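Local coordinates for extracellular solute-binding protein (Bordetella parapertussis, PDB 3PU5) that probably captures a small solute outside the cytoplasmic membrane, perhaps a polyamine as in related proteins, and hands it to an ABC-type importer, at residues A[42-47]-A[67-72]; A[153-158]-A[238-243]. One frame throughout, in Å; residues are numbered along the deposited sequence.

Contact 1. Residues A[42-47]-A[67-72]; sequences GTNPAH and GNDMYR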
ATOM      1  N   GLY A  42     -15.393  -8.073   3.411  1.00 13.53           N
ATOM      2  CA  GLY A  42     -15.049  -9.242   2.624  1.00 13.58           C
ATOM      3  C   GLY A  42     -13.587  -9.250   2.215  1.00 15.98           C
ATOM      4  O   GLY A  42     -12.884  -8.246   2.382  1.00 13.46           O
ATOM      5  N   THR A  43     -13.128 -10.385   1.689  1.00 13.94           N
ATOM      6  CA  THR A  43     -11.769 -10.499   1.171  1.00 14.31           C
ATOM      7  C   THR A  43     -11.693  -9.968  -0.248  1.00 13.52           C
ATOM      8  O   THR A  43     -12.697  -9.922  -0.964  1.00 12.45           O
ATOM      9  CB  THR A  43     -11.285 -11.960   1.121  1.00 15.36           C
ATOM     10  OG1 THR A  43     -12.119 -12.707   0.224  1.00 13.88           O
ATOM     11  CG2 THR A  43     -11.302 -12.594   2.506  1.00 15.58           C
ATOM     12  N   ASN A  44     -10.490  -9.587  -0.654  1.00 13.48           N
ATOM     13  CA  ASN A  44     -10.265  -9.076  -1.995  1.00 14.89           C
ATOM     14  C   ASN A  44     -10.751 -10.033  -3.080  1.00 13.47           C
ATOM     15  O   ASN A  44     -11.493  -9.627  -3.963  1.00 13.67           O
ATOM     16  CB  ASN A  44      -8.789  -8.708  -2.191  1.00 14.44           C
ATOM     17  CG  ASN A  44      -8.317  -7.642  -1.210  1.00 19.05           C
ATOM     18  OD1 ASN A  44      -9.120  -6.879  -0.671  1.00 15.61           O
ATOM     19  ND2 ASN A  44      -7.002  -7.589  -0.971  1.00 21.16           N
ATOM     20  N   PRO A  45     -10.335 -11.315  -3.016  1.00 15.92           N
ATOM     21  CA  PRO A  45     -10.732 -12.314  -4.020  1.00 14.72           C
ATOM     22  C   PRO A  45     -12.234 -12.563  -4.075  1.00 14.24           C
ATOM     23  O   PRO A  45     -12.761 -12.774  -5.161  1.00 12.94           O
ATOM     24  CB  PRO A  45     -10.046 -13.593  -3.542  1.00 15.17           C
ATOM     25  CG  PRO A  45      -8.965 -13.156  -2.652  1.00 18.17           C
ATOM     26  CD  PRO A  45      -9.344 -11.847  -2.066  1.00 14.81           C
ATOM     27  N   ALA A  46     -12.901 -12.562  -2.920  1.00 14.16           N
ATOM     28  CA  ALA A  46     -14.343 -12.801  -2.858  1.00 15.31           C
ATOM     29  C   ALA A  46     -15.126 -11.638  -3.464  1.00 14.95           C
ATOM     30  O   ALA A  46     -16.055 -11.840  -4.247  1.00 14.24           O
ATOM     31  CB  ALA A  46     -14.788 -13.050  -1.422  1.00 14.72           C
ATOM     32  N   HIS A  47     -14.755 -10.419  -3.087  1.00 12.58           N
ATOM     33  CA  HIS A  47     -15.383  -9.234  -3.663  1.00 13.73           C
ATOM     34  C   HIS A  47     -15.231  -9.212  -5.186  1.00 13.98           C
ATOM     35  O   HIS A  47     -16.203  -9.023  -5.906  1.00 12.83           O
ATOM     36  CB  HIS A  47     -14.789  -7.959  -3.065  1.00 12.58           C
ATOM     37  CG  HIS A  47     -15.393  -7.570  -1.752  1.00 13.14           C
ATOM     38  ND1 HIS A  47     -14.660  -6.996  -0.733  1.00 13.44           N
ATOM     39  CD2 HIS A  47     -16.662  -7.673  -1.291  1.00 10.95           C
ATOM     40  CE1 HIS A  47     -15.455  -6.751   0.295  1.00 11.20           C
ATOM     41  NE2 HIS A  47     -16.676  -7.151  -0.020  1.00 12.23           N
ATOM     42  N   GLY A  67      -5.102  -4.390  -5.043  1.00 14.56           N
ATOM     43  CA  GLY A  67      -4.694  -4.216  -6.424  1.00 17.65           C
ATOM     44  C   GLY A  67      -4.710  -5.464  -7.289  1.00 17.29           C
ATOM     45  O   GLY A  67      -5.163  -5.411  -8.436  1.00 16.81           O
ATOM     46  N   ASN A  68      -4.215  -6.580  -6.757  1.00 16.07           N
ATOM     47  CA  ASN A  68      -4.188  -7.840  -7.510  1.00 17.34           C
ATOM     48  C   ASN A  68      -5.554  -8.239  -8.056  1.00 19.04           C
ATOM     49  O   ASN A  68      -5.722  -8.511  -9.251  1.00 17.62           O
ATOM     50  CB  ASN A  68      -3.680  -8.970  -6.626  1.00 22.68           C
ATOM     51  CG  ASN A  68      -2.210  -8.858  -6.337  1.00 32.49           C
ATOM     52  OD1 ASN A  68      -1.412  -8.566  -7.234  1.00 30.16           O
ATOM     53  ND2 ASN A  68      -1.833  -9.093  -5.078  1.00 33.81           N
ATOM     54  N   ASP A  69      -6.533  -8.281  -7.161  1.00 14.94           N
ATOM     55  CA  ASP A  69      -7.875  -8.679  -7.545  1.00 15.95           C
ATOM     56  C   ASP A  69      -8.581  -7.593  -8.339  1.00 15.75           C
ATOM     57  O   ASP A  69      -9.351  -7.898  -9.255  1.00 15.86           O
ATOM     58  CB  ASP A  69      -8.667  -9.094  -6.314  1.00 15.36           C
ATOM     59  CG  ASP A  69      -8.155 -10.383  -5.732  1.00 18.21           C
ATOM     60  OD1 ASP A  69      -8.351 -11.435  -6.380  1.00 17.09           O
ATOM     61  OD2 ASP A  69      -7.521 -10.336  -4.655  1.00 17.94           O
HETATM   62  N   MSE A  70      -8.295  -6.329  -8.021  1.00 12.93           N
HETATM   63  CA  MSE A  70      -8.845  -5.232  -8.812  1.00 13.09           C
HETATM   64  C   MSE A  70      -8.371  -5.329 -10.254  1.00 13.16           C
HETATM   65  O   MSE A  70      -9.111  -4.999 -11.185  1.00 12.15           O
HETATM   66  CB  MSE A  70      -8.481  -3.860  -8.238  1.00 12.35           C
HETATM   67  CG  MSE A  70      -9.208  -2.703  -8.937  1.00 11.01           C
HETATM   68 SE   MSE A  70     -11.139  -2.735  -8.554  1.00 24.93          SE
HETATM   69  CE  MSE A  70     -11.043  -2.387  -6.621  1.00 11.03           C
ATOM     70  N   TYR A  71      -7.133  -5.773 -10.442  1.00 14.32           N
ATOM     71  CA  TYR A  71      -6.610  -5.922 -11.790  1.00 16.08           C
ATOM     72  C   TYR A  71      -7.437  -6.950 -12.561  1.00 15.79           C
ATOM     73  O   TYR A  71      -7.523  -6.889 -13.774  1.00 18.04           O
ATOM     74  CB  TYR A  71      -5.129  -6.308 -11.776  1.00 18.83           C
ATOM     75  CG  TYR A  71      -4.397  -5.876 -13.032  1.00 20.04           C
ATOM     76  CD1 TYR A  71      -4.099  -6.789 -14.043  1.00 24.57           C
ATOM     77  CD2 TYR A  71      -4.018  -4.550 -13.214  1.00 21.60           C
ATOM     78  CE1 TYR A  71      -3.435  -6.393 -15.198  1.00 20.41           C
ATOM     79  CE2 TYR A  71      -3.354  -4.144 -14.361  1.00 27.09           C
ATOM     80  CZ  TYR A  71      -3.067  -5.072 -15.350  1.00 29.82           C
ATOM     81  OH  TYR A  71      -2.409  -4.669 -16.497  1.00 36.44           O
ATOM     82  N   ARG A  72      -8.064  -7.883 -11.849  1.00 16.90           N
ATOM     83  CA  ARG A  72      -8.952  -8.851 -12.493  1.00 18.77           C
ATOM     84  C   ARG A  72     -10.140  -8.142 -13.148  1.00 17.10           C
ATOM     85  O   ARG A  72     -10.530  -8.455 -14.279  1.00 17.61           O
ATOM     86  CB  ARG A  72      -9.462  -9.885 -11.478  1.00 20.12           C
ATOM     87  CG  ARG A  72      -8.386 -10.767 -10.881  1.00 20.01           C
ATOM     88  CD  ARG A  72      -8.900 -11.500  -9.641  1.00 22.34           C
ATOM     89  NE  ARG A  72      -9.923 -12.491  -9.964  1.00 21.85           N
ATOM     90  CZ  ARG A  72     -10.593 -13.194  -9.057  1.00 25.90           C
ATOM     91  NH1 ARG A  72     -10.352 -13.013  -7.764  1.00 23.21           N
ATOM     92  NH2 ARG A  72     -11.504 -14.084  -9.439  1.00 25.20           N
TER
HETATM   93  O   HOH W   1      -6.025  -8.198  -4.040  1.00 16.32           O
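The carboxylate of D69 presses against the first turn of helix 44-53, and this is where the two segments pack most closely. D69 OD2 comes within 3.2 Å of N44 CB and lies 3.5 Å from P45 CD, while OD1 leans over P45 CA. P45 N, 3.4 Å from D69 OD2, has no hydrogen to give, so carboxylate and proline ring meet by van der Waals contact alone. No direct hydrogen bond joins the segments. R72 fixes the carboxylate from its own helix: R72 NH1 meets D69 OD1 at 2.9 Å on the anti side in a salt bridge. The arginine chain bends at chi3 (68°), which brings R72 NH1 back to D69 and to 3.6 Å from P45 O, a near approach and not a bond. The looser side is bridged by water: one molecule donates to D69 OD2 (2.7 Å), accepts from D69 N and takes a weak bond from N44 ND2. The contact lies at the surface; behind it N44 and M70 reach F65 of strand 62-65, R72 lies along A48, L49 and L52 of helix 44-53, and Y71 packs on helix 305-322.

Contact 2. Residues A[153-158]-A[238-243]; sequences NVRGAE and VSSGPV
S240 sits over the flat guanidinium of R155, and this methylene-over-face packing is the main direct contact between the start of helix 156-167 and strand 238-246. S240 CB lies over the centre of one face, 3.4 Å from R155 CZ, with R155 NE and NH2 each 3.6 Å from the same carbon. The hydroxyl follows along the group, S240 OG standing 3.6 Å from R155 NH1. The arginine side chain folds at chi2 (-59°) and then runs extended to its tip, which carries the guanidinium beneath the strand.

Nonpolar contact continues within the first turn of the helix, where V238 CG1 rests 3.7 Å from E158 CB. E158 CG makes a looser van der Waals approach to the hydroxyl of S240. V238 and S240 both direct their side chains at the helix start, whereas S239, between them, faces the other way and bonds through OG to S112 OG.

Charge pairing stays within 153-158. R155 NH1 donates to E158 OE2 in a salt bridge of 3.0 Å, but it approaches from above the carboxylate plane, 50° out of it. E158 bends at chi2 (78°), turning its carboxylate back toward this N-cap arginine.

Waters supply the polar links across the contact. One donates to E158 OE2 and also contacts S240 OG. Another, at the guanidinium edge, donates to G241 O and takes a weak bond from R155 NH2.

The salt bridge probably steadies both charges in this partly buried setting. R155 is thus held by E158 of its own segment and meets the strand through carbon contact and water, with no direct hydrogen bond between the segments.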
ATOM      1  N   ASN A 153       2.803 -12.597   1.036  1.00 13.73           N
ATOM      2  CA  ASN A 153       1.996 -11.430   0.697  1.00 17.37           C
ATOM      3  C   ASN A 153       2.204 -10.276   1.686  1.00 16.64           C
ATOM      4  O   ASN A 153       1.236  -9.673   2.182  1.00 15.66           O
ATOM      5  CB  ASN A 153       0.501 -11.787   0.592  1.00 20.59           C
ATOM      6  CG  ASN A 153      -0.339 -10.625   0.066  1.00 28.08           C
ATOM      7  OD1 ASN A 153      -0.131 -10.147  -1.056  1.00 28.83           O
ATOM      8  ND2 ASN A 153      -1.282 -10.156   0.886  1.00 32.16           N
ATOM      9  N   VAL A 154       3.471  -9.983   1.974  1.00 12.53           N
ATOM     10  CA  VAL A 154       3.819  -8.858   2.826  1.00 11.33           C
ATOM     11  C   VAL A 154       4.736  -7.888   2.071  1.00 12.89           C
ATOM     12  O   VAL A 154       5.670  -7.322   2.641  1.00 11.21           O
ATOM     13  CB  VAL A 154       4.434  -9.312   4.166  1.00 10.47           C
ATOM     14  CG1 VAL A 154       3.346  -9.844   5.075  1.00 12.80           C
ATOM     15  CG2 VAL A 154       5.507 -10.370   3.948  1.00 10.59           C
ATOM     16  N   ARG A 155       4.447  -7.718   0.780  1.00 10.91           N
ATOM     17  CA  ARG A 155       5.142  -6.773  -0.104  1.00 10.62           C
ATOM     18  C   ARG A 155       6.605  -7.116  -0.386  1.00 11.60           C
ATOM     19  O   ARG A 155       7.406  -6.227  -0.708  1.00  9.53           O
ATOM     20  CB  ARG A 155       5.026  -5.334   0.410  1.00 10.85           C
ATOM     21  CG  ARG A 155       3.609  -4.854   0.597  1.00 12.00           C
ATOM     22  CD  ARG A 155       2.834  -4.920  -0.696  1.00 14.36           C
ATOM     23  NE  ARG A 155       1.454  -4.487  -0.527  1.00 14.18           N
ATOM     24  CZ  ARG A 155       0.544  -4.492  -1.502  1.00 20.29           C
ATOM     25  NH1 ARG A 155       0.866  -4.916  -2.722  1.00 18.36           N
ATOM     26  NH2 ARG A 155      -0.694  -4.078  -1.260  1.00 21.90           N
ATOM     27  N   GLY A 156       6.951  -8.395  -0.279  1.00 10.73           N
ATOM     28  CA  GLY A 156       8.288  -8.842  -0.616  1.00 10.75           C
ATOM     29  C   GLY A 156       8.646  -8.561  -2.067  1.00 11.59           C
ATOM     30  O   GLY A 156       9.736  -8.070  -2.369  1.00 10.02           O
ATOM     31  N   ALA A 157       7.734  -8.889  -2.975  1.00  9.54           N
ATOM     32  CA  ALA A 157       7.981  -8.656  -4.392  1.00 11.82           C
ATOM     33  C   ALA A 157       8.330  -7.198  -4.642  1.00 11.42           C
ATOM     34  O   ALA A 157       9.199  -6.895  -5.459  1.00 11.44           O
ATOM     35  CB  ALA A 157       6.774  -9.067  -5.231  1.00 14.19           C
ATOM     36  N   GLU A 158       7.649  -6.300  -3.933  1.00  9.85           N
ATOM     37  CA  GLU A 158       7.850  -4.860  -4.102  1.00 11.10           C
ATOM     38  C   GLU A 158       9.253  -4.408  -3.685  1.00 12.01           C
ATOM     39  O   GLU A 158       9.915  -3.668  -4.412  1.00  9.87           O
ATOM     40  CB  GLU A 158       6.795  -4.065  -3.317  1.00 11.31           C
ATOM     41  CG  GLU A 158       5.400  -3.976  -3.978  1.00 11.87           C
ATOM     42  CD  GLU A 158       4.550  -5.243  -3.831  1.00 14.53           C
ATOM     43  OE1 GLU A 158       5.051  -6.262  -3.299  1.00 12.53           O
ATOM     44  OE2 GLU A 158       3.368  -5.218  -4.261  1.00 14.00           O
ATOM     45  N   VAL A 238       8.799   2.297  -1.037  1.00 11.87           N
ATOM     46  CA  VAL A 238       8.011   1.524  -1.988  1.00 11.81           C
ATOM     47  C   VAL A 238       6.621   1.374  -1.421  1.00  9.09           C
ATOM     48  O   VAL A 238       6.438   0.751  -0.375  1.00  8.54           O
ATOM     49  CB  VAL A 238       8.584   0.134  -2.175  1.00 14.42           C
ATOM     50  CG1 VAL A 238       7.970  -0.519  -3.408  1.00 16.58           C
ATOM     51  CG2 VAL A 238      10.081   0.219  -2.276  1.00 19.00           C
ATOM     52  N   SER A 239       5.645   1.935  -2.126  1.00 10.16           N
ATOM     53  CA  SER A 239       4.331   2.136  -1.558  1.00 10.14           C
ATOM     54  C   SER A 239       3.266   1.397  -2.323  1.00 11.33           C
ATOM     55  O   SER A 239       3.371   1.196  -3.531  1.00 11.90           O
ATOM     56  CB  SER A 239       4.010   3.621  -1.525  1.00  9.63           C
ATOM     57  OG  SER A 239       5.014   4.317  -0.809  1.00 10.85           O
ATOM     58  N   SER A 240       2.238   0.983  -1.596  1.00  8.81           N
ATOM     59  CA  SER A 240       1.128   0.277  -2.191  1.00 11.63           C
ATOM     60  C   SER A 240      -0.129   0.737  -1.473  1.00 10.27           C
ATOM     61  O   SER A 240      -0.066   1.313  -0.382  1.00 11.34           O
ATOM     62  CB  SER A 240       1.308  -1.233  -2.023  1.00 11.26           C
ATOM     63  OG  SER A 240       2.515  -1.683  -2.615  1.00 14.14           O
ATOM     64  N   GLY A 241      -1.278   0.463  -2.067  1.00 10.21           N
ATOM     65  CA  GLY A 241      -2.521   0.846  -1.436  1.00  9.61           C
ATOM     66  C   GLY A 241      -3.711   0.216  -2.119  1.00  9.43           C
ATOM     67  O   GLY A 241      -3.590  -0.333  -3.214  1.00  8.57           O
ATOM     68  N   PRO A 242      -4.877   0.308  -1.471  1.00  9.05           N
ATOM     69  CA  PRO A 242      -6.110  -0.249  -2.029  1.00  9.78           C
ATOM     70  C   PRO A 242      -6.618   0.637  -3.162  1.00  8.48           C
ATOM     71  O   PRO A 242      -6.292   1.823  -3.224  1.00  7.97           O
ATOM     72  CB  PRO A 242      -7.075  -0.237  -0.839  1.00 10.60           C
ATOM     73  CG  PRO A 242      -6.584   0.889   0.052  1.00 11.21           C
ATOM     74  CD  PRO A 242      -5.078   0.969  -0.166  1.00  9.61           C
ATOM     75  N   VAL A 243      -7.387   0.056  -4.072  1.00 10.42           N
ATOM     76  CA  VAL A 243      -7.873   0.789  -5.236  1.00  8.35           C
ATOM     77  C   VAL A 243      -9.368   1.046  -5.121  1.00 10.46           C
ATOM     78  O   VAL A 243     -10.109   0.221  -4.565  1.00  8.19           O
ATOM     79  CB  VAL A 243      -7.578   0.024  -6.539  1.00  9.73           C
ATOM     80  CG1 VAL A 243      -7.844   0.901  -7.750  1.00 10.82           C
ATOM     81  CG2 VAL A 243      -6.138  -0.444  -6.554  1.00 12.31           C
TER
HETATM   82  O   HOH W   2      -3.100  -3.240  -3.358  1.00 20.41           O
HETATM   83  O   HOH W   3       2.547  -2.654  -4.959  1.00 11.97           O

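From the N terminus, the chain runs through strands 7-12 and 36-41, then contact 1 closes a short loop of 19 residues that includes strand 62-65, setting helix 44-53 beside helix 67-75. Contact 2 opens later and closes a much longer excursion, 79 residues rich in helix, between helix 156-167 and strand 238-246. The two loops follow in series, neither nested nor crossed. Their centres are 14 Å apart, yet they meet: M70 CE lies 3.5 Å from V243 O, and G67 also packs on V243. Strand 238-246 pairs antiparallel with strand 62-65, which leads into helix 67-75, and so links that helix to the start of helix 156-167.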